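Local coordinates for protein ethylbenzene dehydrogenase beta-subunit (Aromatoleum aromaticum, PDB 2IVF) that serves as the iron-sulfur subunit of a multi-subunit dehydrogenase, a ferredoxin-like chain carrying four iron-sulfur clusters, at residues 21-30 with 144-152; 270-278 with 308-316. All blocks are in the same frame, centred on the assembly; numbering follows the deposited sequence.

Contact 1: residues 21-30 with 144-152; sequences TVIDLNKCLG and FFYLARMCN. With SF4 (iron/sulfur cluster), chain T; SF4 (iron/sulfur cluster), chain S.
The ring of Tyr-146 lies against the turn Cys-28 to Gly-30, and this is the tight end of the contact. Gly-30 CA sits over one ring face, 3.6 Å from the centroid in a CH-pi contact. Cys-28 O comes to the ring edge in plane. The Tyr-146 hydroxyl bonds to Asp-133 and to Arg-851 of the alpha-subunit. Cys-28 turns its sulfur anti to the backbone N (chi1 -179°), which puts SG 3.6 Å from Tyr-146 CB and 2.3 Å from FE1 of the chain T cluster. Ala-148 CB lies 4.0 Å from S4 of that chain T cluster. The Gly-30 N-H also points almost straight at Cys-28 SG (3.4 Å from N, 163°) and may damp the charge on this cluster ligand. Beside the turn a water donates to the carbonyls of Leu-25 and Cys-28 and accepts from Tyr-146 N, bridging the two backbones. Leu-25 spreads its methyls here, CD1 against Phe-145 and CD2 against Tyr-146 O and Leu-147. Toward Thr-21 the packing is looser, though still buried: Ile-23 CD1 reaches Met-150 SD at 3.9 Å, and Met-150 CE ends 3.9 Å from Thr-21 OG1, a hydroxyl paired with Asn-227. The 21-30 segment thus runs from a strand into the first cysteine of a ferredoxin-type CxxCxxCxxxC motif, with strand 145-149 walling the cluster pocket.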
loop_
_atom_site.group_PDB
_atom_site.type_symbol
_atom_site.label_atom_id
_atom_site.label_comp_id
_atom_site.label_asym_id
_atom_site.label_seq_id
_atom_site.Cartn_x
_atom_site.Cartn_y
_atom_site.Cartn_z
ATOM N N THR B 21 -1.361 10.273 -23.608
ATOM C CA THR B 21 -1.233 9.162 -22.725
ATOM C C THR B 21 -2.461 8.283 -22.916
ATOM O O THR B 21 -3.584 8.762 -23.114
ATOM C CB THR B 21 -1.160 9.612 -21.246
ATOM O OG1 THR B 21 0.097 10.291 -20.978
ATOM C CG2 THR B 21 -1.276 8.387 -20.324
ATOM N N VAL B 22 -2.242 6.998 -22.892
ATOM C CA VAL B 22 -3.324 6.031 -22.823
ATOM C C VAL B 22 -3.257 5.391 -21.431
ATOM O O VAL B 22 -2.177 5.024 -20.946
ATOM C CB VAL B 22 -3.191 4.939 -23.885
ATOM C CG1 VAL B 22 -4.105 3.735 -23.578
ATOM C CG2 VAL B 22 -3.479 5.549 -25.278
ATOM N N ILE B 23 -4.408 5.244 -20.791
ATOM C CA ILE B 23 -4.479 4.618 -19.451
ATOM C C ILE B 23 -5.430 3.454 -19.531
ATOM O O ILE B 23 -6.575 3.627 -19.917
ATOM C CB ILE B 23 -5.022 5.621 -18.411
ATOM C CG1 ILE B 23 -4.098 6.858 -18.396
ATOM C CG2 ILE B 23 -5.270 4.941 -17.028
ATOM C CD1 ILE B 23 -4.472 7.986 -17.402
ATOM N N ASP B 24 -4.954 2.259 -19.211
ATOM C CA ASP B 24 -5.752 1.038 -19.381
ATOM C C ASP B 24 -6.426 0.760 -18.069
ATOM O O ASP B 24 -5.803 0.265 -17.147
ATOM C CB ASP B 24 -4.875 -0.155 -19.787
ATOM C CG ASP B 24 -5.694 -1.385 -20.110
ATOM O OD1 ASP B 24 -6.905 -1.434 -19.707
ATOM O OD2 ASP B 24 -5.138 -2.312 -20.738
ATOM N N LEU B 25 -7.735 0.984 -18.004
ATOM C CA LEU B 25 -8.436 0.853 -16.736
ATOM C C LEU B 25 -8.564 -0.575 -16.311
ATOM O O LEU B 25 -8.832 -0.827 -15.135
ATOM C CB LEU B 25 -9.800 1.508 -16.805
ATOM C CG LEU B 25 -9.727 3.011 -17.109
ATOM C CD1 LEU B 25 -11.073 3.610 -17.271
ATOM C CD2 LEU B 25 -8.948 3.758 -15.969
ATOM N N ASN B 26 -8.404 -1.515 -17.239
ATOM C CA ASN B 26 -8.357 -2.922 -16.827
ATOM C C ASN B 26 -7.180 -3.272 -15.959
ATOM O O ASN B 26 -7.234 -4.240 -15.176
ATOM C CB ASN B 26 -8.377 -3.801 -18.066
ATOM C CG ASN B 26 -9.620 -3.648 -18.789
ATOM O OD1 ASN B 26 -10.674 -4.135 -18.316
ATOM N ND2 ASN B 26 -9.587 -2.883 -19.899
ATOM N N LYS B 27 -6.096 -2.538 -16.120
ATOM C CA LYS B 27 -4.839 -2.860 -15.457
ATOM C C LYS B 27 -4.617 -2.073 -14.184
ATOM O O LYS B 27 -3.712 -2.408 -13.427
ATOM C CB LYS B 27 -3.646 -2.668 -16.420
ATOM C CG LYS B 27 -3.706 -3.623 -17.646
ATOM C CD LYS B 27 -2.498 -3.453 -18.587
ATOM C CE LYS B 27 -1.306 -4.294 -18.127
ATOM N NZ LYS B 27 -0.071 -4.089 -18.951
ATOM N N CYS B 28 -5.394 -1.001 -13.969
ATOM C CA CYS B 28 -5.141 -0.109 -12.879
ATOM C C CYS B 28 -5.570 -0.730 -11.582
ATOM O O CYS B 28 -6.657 -1.243 -11.474
ATOM C CB CYS B 28 -5.806 1.275 -13.047
ATOM S SG CYS B 28 -5.425 2.345 -11.673
ATOM N N LEU B 29 -4.654 -0.723 -10.628
ATOM C CA LEU B 29 -4.895 -1.305 -9.321
ATOM C C LEU B 29 -5.030 -0.280 -8.190
ATOM O O LEU B 29 -5.054 -0.633 -7.007
ATOM C CB LEU B 29 -3.823 -2.332 -9.000
ATOM C CG LEU B 29 -2.396 -1.809 -9.044
ATOM C CD1 LEU B 29 -1.646 -2.426 -7.972
ATOM C CD2 LEU B 29 -1.740 -2.131 -10.424
ATOM N N GLY B 30 -5.185 0.988 -8.552
ATOM C CA GLY B 30 -5.460 2.017 -7.565
ATOM C C GLY B 30 -4.349 2.211 -6.530
ATOM O O GLY B 30 -4.623 2.675 -5.437
ATOM N N PHE B 144 -16.727 -1.180 -9.244
ATOM C CA PHE B 144 -15.853 -0.042 -9.119
ATOM C C PHE B 144 -14.595 -0.410 -9.898
ATOM O O PHE B 144 -14.335 -1.586 -10.171
ATOM C CB PHE B 144 -15.470 0.219 -7.659
ATOM C CG PHE B 144 -14.584 -0.847 -7.083
ATOM C CD1 PHE B 144 -13.222 -0.741 -7.156
ATOM C CD2 PHE B 144 -15.134 -1.979 -6.435
ATOM C CE1 PHE B 144 -12.391 -1.768 -6.660
ATOM C CE2 PHE B 144 -14.315 -2.960 -5.938
ATOM C CZ PHE B 144 -12.927 -2.851 -6.058
ATOM N N PHE B 145 -13.847 0.623 -10.244
ATOM C CA PHE B 145 -12.534 0.532 -10.856
ATOM C C PHE B 145 -11.827 1.822 -10.455
ATOM O O PHE B 145 -12.467 2.704 -9.869
ATOM C CB PHE B 145 -12.627 0.379 -12.384
ATOM C CG PHE B 145 -13.392 1.437 -13.070
ATOM C CD1 PHE B 145 -14.758 1.294 -13.279
ATOM C CD2 PHE B 145 -12.776 2.600 -13.528
ATOM C CE1 PHE B 145 -15.488 2.246 -13.932
ATOM C CE2 PHE B 145 -13.507 3.577 -14.160
ATOM C CZ PHE B 145 -14.882 3.391 -14.387
ATOM N N TYR B 146 -10.533 1.940 -10.773
ATOM C CA TYR B 146 -9.747 3.083 -10.380
ATOM C C TYR B 146 -9.495 3.969 -11.567
ATOM O O TYR B 146 -9.262 3.477 -12.695
ATOM C CB TYR B 146 -8.462 2.624 -9.723
ATOM C CG TYR B 146 -8.716 1.758 -8.515
ATOM C CD1 TYR B 146 -9.218 2.322 -7.348
ATOM C CD2 TYR B 146 -8.432 0.394 -8.524
ATOM C CE1 TYR B 146 -9.479 1.541 -6.233
ATOM C CE2 TYR B 146 -8.651 -0.417 -7.366
ATOM C CZ TYR B 146 -9.166 0.188 -6.233
ATOM O OH TYR B 146 -9.387 -0.578 -5.113
ATOM N N LEU B 147 -9.579 5.283 -11.349
ATOM C CA LEU B 147 -9.562 6.213 -12.453
ATOM C C LEU B 147 -8.484 7.276 -12.249
ATOM O O LEU B 147 -8.646 8.204 -11.436
ATOM C CB LEU B 147 -10.935 6.859 -12.587
ATOM C CG LEU B 147 -11.065 7.894 -13.731
ATOM C CD1 LEU B 147 -10.718 7.243 -15.079
ATOM C CD2 LEU B 147 -12.488 8.551 -13.773
ATOM N N ALA B 148 -7.381 7.079 -12.970
ATOM C CA ALA B 148 -6.254 7.988 -13.009
ATOM C C ALA B 148 -6.511 9.092 -13.981
ATOM O O ALA B 148 -7.032 8.876 -15.096
ATOM C CB ALA B 148 -4.924 7.244 -13.361
ATOM N N ARG B 149 -6.145 10.295 -13.564
ATOM C CA ARG B 149 -6.386 11.463 -14.349
ATOM C C ARG B 149 -5.251 12.460 -14.177
ATOM O O ARG B 149 -4.642 12.546 -13.109
ATOM C CB ARG B 149 -7.704 12.121 -13.950
ATOM C CG ARG B 149 -8.955 11.286 -14.263
ATOM C CD ARG B 149 -10.179 11.902 -13.686
ATOM N NE ARG B 149 -10.252 13.218 -14.285
ATOM C CZ ARG B 149 -10.469 14.355 -13.651
ATOM N NH1 ARG B 149 -10.707 14.392 -12.364
ATOM N NH2 ARG B 149 -10.439 15.491 -14.335
ATOM N N MET B 150 -5.016 13.226 -15.221
ATOM C CA MET B 150 -4.098 14.348 -15.171
ATOM C C MET B 150 -4.687 15.409 -16.087
ATOM O O MET B 150 -5.815 15.256 -16.575
ATOM C CB MET B 150 -2.700 13.954 -15.699
ATOM C CG MET B 150 -2.122 12.685 -15.186
ATOM S SD MET B 150 -2.566 11.188 -16.106
ATOM C CE MET B 150 -1.456 11.392 -17.531
ATOM N N CYS B 151 -3.920 16.452 -16.386
ATOM C CA CYS B 151 -4.377 17.411 -17.391
ATOM C C CYS B 151 -4.364 16.678 -18.722
ATOM O O CYS B 151 -3.449 15.916 -19.015
ATOM C CB CYS B 151 -3.518 18.660 -17.453
ATOM S SG CYS B 151 -3.697 19.622 -18.972
ATOM N N ASN B 152 -5.393 16.928 -19.525
ATOM C CA ASN B 152 -5.567 16.260 -20.791
ATOM C C ASN B 152 -4.812 16.915 -21.948
ATOM O O ASN B 152 -4.867 16.416 -23.053
ATOM C CB ASN B 152 -7.083 16.137 -21.100
ATOM C CG ASN B 152 -7.804 15.362 -20.049
ATOM O OD1 ASN B 152 -7.559 14.156 -19.892
ATOM N ND2 ASN B 152 -8.602 16.046 -19.237
HETATM FE FE1 SF4 T . -3.205 2.841 -11.597
HETATM FE FE2 SF4 T . -1.503 4.922 -11.062
HETATM FE FE3 SF4 T . -0.685 2.749 -12.420
HETATM FE FE4 SF4 T . -1.128 2.470 -9.769
HETATM S S1 SF4 T . 0.442 3.777 -10.720
HETATM S S2 SF4 T . -1.778 1.045 -11.441
HETATM S S3 SF4 T . -2.909 3.887 -9.574
HETATM S S4 SF4 T . -2.289 4.277 -13.098
HETATM FE FE1 SF4 S . -8.209 21.547 -18.382
HETATM FE FE2 SF4 S . -6.760 23.119 -19.917
HETATM FE FE3 SF4 S . -7.714 20.741 -20.901
HETATM FE FE4 SF4 S . -5.721 20.711 -19.017
HETATM S S1 SF4 S . -5.597 21.564 -21.163
HETATM S S2 SF4 S . -7.652 19.447 -19.030
HETATM S S3 SF4 S . -6.252 22.541 -17.791
HETATM S S4 SF4 S . -8.966 22.579 -20.297
HETATM O O HOH W 1 -9.206 -0.247 -12.263
#

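Contact 2: residues 270-278 with 308-316; sequences IYYVPPMGA and RVLAVLHTE. With PO4 (phosphate ion), chain P.
Two groups grip the carbonyl oxygen of Met-276: a water donates to it at 2.9 Å, and Thr-291 OG1 bonds to it as well. The same water lies 2.6 Å from NE2 of His-314, so it joins the loop to the helix. Next to this bridge the Met-276 side chain and the imidazole run alongside one another, pointing opposite ways. With chi1 at -66° and an extended chi2 (174°), the methionine carries SD out over one ring face, 4.2 Å from the centroid and 28° off the normal. Most of the remaining contact is aliphatic. Val-309 presses CG1 onto the Pro-274 ring, 3.5 Å from CD. Leu-310 sends CD2 to Pro-275 O, also at 3.5 Å, and Leu-313 CD1 touches both Val-273 CG1 and Pro-274 O. Residues 309, 310, 313 and 314 share one side of helix 306-321, and Leu-313 also meets Leu-332 of helix 327-333. His-314 is at the exposed margin, where a phosphate, probably from the crystallisation liquor, lies at the ring edge. ND1 donates to its O2, but the modelled 2.4 Å is too short to trust. The chemistry implies a greasy helix-on-loop joint with a water-linked polar rim, where the anion might favour a protonated His-314, although Arg-317 and Arg-321, which also hold it, already offset part of that charge.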
loop_
_atom_site.group_PDB
_atom_site.type_symbol
_atom_site.label_atom_id
_atom_site.label_comp_id
_atom_site.label_asym_id
_atom_site.label_seq_id
_atom_site.Cartn_x
_atom_site.Cartn_y
_atom_site.Cartn_z
ATOM N N ILE B 270 -5.846 12.587 -23.216
ATOM C CA ILE B 270 -5.659 11.328 -22.537
ATOM C C ILE B 270 -6.794 10.377 -22.948
ATOM O O ILE B 270 -7.942 10.801 -23.080
ATOM C CB ILE B 270 -5.645 11.533 -21.043
ATOM C CG1 ILE B 270 -4.420 12.431 -20.696
ATOM C CG2 ILE B 270 -5.560 10.163 -20.315
ATOM C CD1 ILE B 270 -4.370 12.813 -19.193
ATOM N N TYR B 271 -6.455 9.099 -23.146
ATOM C CA TYR B 271 -7.412 8.126 -23.648
ATOM C C TYR B 271 -7.382 6.904 -22.767
ATOM O O TYR B 271 -6.325 6.445 -22.364
ATOM C CB TYR B 271 -7.134 7.785 -25.103
ATOM C CG TYR B 271 -7.111 9.001 -25.989
ATOM C CD1 TYR B 271 -5.973 9.805 -26.078
ATOM C CD2 TYR B 271 -8.225 9.351 -26.754
ATOM C CE1 TYR B 271 -5.972 10.949 -26.889
ATOM C CE2 TYR B 271 -8.231 10.472 -27.538
ATOM C CZ TYR B 271 -7.111 11.256 -27.623
ATOM O OH TYR B 271 -7.207 12.332 -28.448
ATOM N N TYR B 272 -8.560 6.376 -22.513
ATOM C CA TYR B 272 -8.752 5.337 -21.528
ATOM C C TYR B 272 -9.299 4.076 -22.185
ATOM O O TYR B 272 -10.206 4.141 -23.002
ATOM C CB TYR B 272 -9.761 5.801 -20.486
ATOM C CG TYR B 272 -9.244 6.903 -19.619
ATOM C CD1 TYR B 272 -9.370 8.238 -20.021
ATOM C CD2 TYR B 272 -8.689 6.634 -18.375
ATOM C CE1 TYR B 272 -8.911 9.250 -19.213
ATOM C CE2 TYR B 272 -8.191 7.629 -17.582
ATOM C CZ TYR B 272 -8.307 8.931 -17.995
ATOM O OH TYR B 272 -7.856 9.942 -17.194
ATOM N N VAL B 273 -8.668 2.946 -21.894
ATOM C CA VAL B 273 -9.233 1.617 -22.233
ATOM C C VAL B 273 -10.241 1.301 -21.129
ATOM O O VAL B 273 -9.878 1.184 -19.935
ATOM C CB VAL B 273 -8.180 0.501 -22.319
ATOM C CG1 VAL B 273 -8.827 -0.791 -22.818
ATOM C CG2 VAL B 273 -7.004 0.925 -23.255
ATOM N N PRO B 274 -11.523 1.181 -21.506
ATOM C CA PRO B 274 -12.520 1.022 -20.468
ATOM C C PRO B 274 -12.435 -0.373 -19.844
ATOM O O PRO B 274 -11.987 -1.343 -20.498
ATOM C CB PRO B 274 -13.842 1.235 -21.224
ATOM C CG PRO B 274 -13.589 0.797 -22.602
ATOM C CD PRO B 274 -12.143 1.216 -22.853
ATOM N N PRO B 275 -12.929 -0.487 -18.603
ATOM C CA PRO B 275 -12.859 -1.711 -17.876
ATOM C C PRO B 275 -13.891 -2.710 -18.319
ATOM O O PRO B 275 -15.075 -2.378 -18.450
ATOM C CB PRO B 275 -13.119 -1.275 -16.428
ATOM C CG PRO B 275 -14.019 -0.141 -16.523
ATOM C CD PRO B 275 -13.626 0.566 -17.836
ATOM N N MET B 276 -13.447 -3.933 -18.507
ATOM C CA MET B 276 -14.325 -5.073 -18.819
ATOM C C MET B 276 -15.198 -5.419 -17.611
ATOM O O MET B 276 -16.401 -5.668 -17.764
ATOM C CB MET B 276 -13.479 -6.280 -19.233
ATOM C CG MET B 276 -12.723 -6.092 -20.553
ATOM S SD MET B 276 -11.606 -7.459 -20.904
ATOM C CE MET B 276 -10.324 -7.254 -19.654
ATOM N N GLY B 277 -14.597 -5.391 -16.416
ATOM C CA GLY B 277 -15.296 -5.706 -15.168
ATOM C C GLY B 277 -15.591 -7.179 -15.013
ATOM O O GLY B 277 -15.366 -7.973 -15.922
ATOM N N ALA B 278 -16.013 -7.548 -13.815
ATOM C CA ALA B 278 -16.342 -8.905 -13.485
ATOM C C ALA B 278 -17.774 -9.259 -13.824
ATOM O O ALA B 278 -18.683 -8.432 -13.704
ATOM C CB ALA B 278 -16.047 -9.159 -11.968
ATOM N N ARG B 308 -18.703 -1.051 -28.347
ATOM C CA ARG B 308 -17.816 -1.571 -29.386
ATOM C C ARG B 308 -16.471 -1.961 -28.778
ATOM O O ARG B 308 -15.961 -3.069 -28.970
ATOM C CB ARG B 308 -17.614 -0.516 -30.525
ATOM C CG ARG B 308 -16.563 -0.971 -31.619
ATOM C CD ARG B 308 -16.243 0.067 -32.707
ATOM N NE ARG B 308 -15.724 1.252 -32.079
ATOM C CZ ARG B 308 -14.461 1.432 -31.685
ATOM N NH1 ARG B 308 -13.508 0.523 -31.929
ATOM N NH2 ARG B 308 -14.163 2.560 -31.045
ATOM N N VAL B 309 -15.929 -1.058 -27.985
ATOM C CA VAL B 309 -14.639 -1.311 -27.404
ATOM C C VAL B 309 -14.645 -2.563 -26.531
ATOM O O VAL B 309 -13.751 -3.393 -26.634
ATOM C CB VAL B 309 -14.160 -0.118 -26.646
ATOM C CG1 VAL B 309 -12.871 -0.479 -25.855
ATOM C CG2 VAL B 309 -13.978 1.037 -27.691
ATOM N N LEU B 310 -15.657 -2.715 -25.693
ATOM C CA LEU B 310 -15.714 -3.872 -24.823
ATOM C C LEU B 310 -15.793 -5.128 -25.668
ATOM O O LEU B 310 -15.163 -6.163 -25.357
ATOM C CB LEU B 310 -16.896 -3.751 -23.833
ATOM C CG LEU B 310 -16.780 -2.608 -22.812
ATOM C CD1 LEU B 310 -18.070 -2.524 -21.966
ATOM C CD2 LEU B 310 -15.540 -2.739 -21.907
ATOM N N ALA B 311 -16.548 -5.051 -26.765
ATOM C CA ALA B 311 -16.709 -6.195 -27.634
ATOM C C ALA B 311 -15.363 -6.591 -28.308
ATOM O O ALA B 311 -15.066 -7.775 -28.455
ATOM C CB ALA B 311 -17.790 -5.929 -28.650
ATOM N N VAL B 312 -14.593 -5.576 -28.701
ATOM C CA VAL B 312 -13.270 -5.744 -29.324
ATOM C C VAL B 312 -12.342 -6.379 -28.274
ATOM O O VAL B 312 -11.609 -7.315 -28.579
ATOM C CB VAL B 312 -12.732 -4.400 -29.808
ATOM C CG1 VAL B 312 -11.223 -4.493 -30.275
ATOM C CG2 VAL B 312 -13.602 -3.855 -30.925
ATOM N N LEU B 313 -12.341 -5.855 -27.053
ATOM C CA LEU B 313 -11.488 -6.399 -26.009
ATOM C C LEU B 313 -11.791 -7.873 -25.789
ATOM O O LEU B 313 -10.877 -8.684 -25.673
ATOM C CB LEU B 313 -11.652 -5.664 -24.698
ATOM C CG LEU B 313 -11.118 -4.219 -24.674
ATOM C CD1 LEU B 313 -11.559 -3.494 -23.450
ATOM C CD2 LEU B 313 -9.581 -4.226 -24.767
ATOM N N HIS B 314 -13.067 -8.210 -25.724
ATOM C CA HIS B 314 -13.432 -9.596 -25.474
ATOM C C HIS B 314 -13.085 -10.449 -26.656
ATOM O O HIS B 314 -12.597 -11.554 -26.472
ATOM C CB HIS B 314 -14.881 -9.691 -25.040
ATOM C CG HIS B 314 -15.104 -9.176 -23.649
ATOM N ND1 HIS B 314 -14.632 -9.835 -22.524
ATOM C CD2 HIS B 314 -15.672 -8.032 -23.199
ATOM C CE1 HIS B 314 -14.941 -9.138 -21.445
ATOM N NE2 HIS B 314 -15.560 -8.031 -21.827
ATOM N N THR B 315 -13.277 -9.939 -27.885
ATOM C CA THR B 315 -12.986 -10.728 -29.064
ATOM C C THR B 315 -11.482 -11.004 -29.127
ATOM O O THR B 315 -11.031 -12.142 -29.355
ATOM C CB THR B 315 -13.452 -10.018 -30.330
ATOM O OG1 THR B 315 -14.867 -9.928 -30.248
ATOM C CG2 THR B 315 -13.125 -10.805 -31.586
ATOM N N GLU B 316 -10.708 -9.961 -28.919
ATOM C CA GLU B 316 -9.259 -10.060 -29.083
ATOM C C GLU B 316 -8.689 -10.955 -28.010
ATOM O O GLU B 316 -7.770 -11.745 -28.262
ATOM C CB GLU B 316 -8.633 -8.687 -29.059
ATOM C CG GLU B 316 -8.881 -7.901 -30.365
ATOM C CD GLU B 316 -8.554 -8.691 -31.615
ATOM O OE1 GLU B 316 -7.529 -9.375 -31.645
ATOM O OE2 GLU B 316 -9.329 -8.627 -32.592
HETATM P P PO4 P . -13.519 -13.056 -23.188
HETATM O O1 PO4 P . -12.683 -13.105 -24.463
HETATM O O2 PO4 P . -13.162 -11.762 -22.443
HETATM O O3 PO4 P . -15.008 -13.078 -23.508
HETATM O O4 PO4 P . -13.170 -14.253 -22.328
HETATM O O HOH W 2 -17.059 -6.526 -20.415
#

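How the contacts relate
Contact 1 lies near the middle of the chain and contact 2 further out, their centres about 13 Å apart, and one mixed sheet carries both. Strands 19-24 and 270-273 are parallel neighbours, joined by Ile-23 N to Tyr-271 O at 2.8 Å. The Tyr-272 hydroxyl adds a tie, OH lying 2.5 Å from Ala-148 O. Past the strand ends, Asn-26 ND2 donates to Pro-274 O and Asn-26 OD1 accepts from Met-276 N, so the turn leading to Cys-28 and the loop on helix 306-321 share one fastening. Contact 1 supplies cysteine ligands to two clusters, Cys-28 and Cys-151, whereas the Val-273 side chain lies about 12 Å from a bound iron-sulfur cluster.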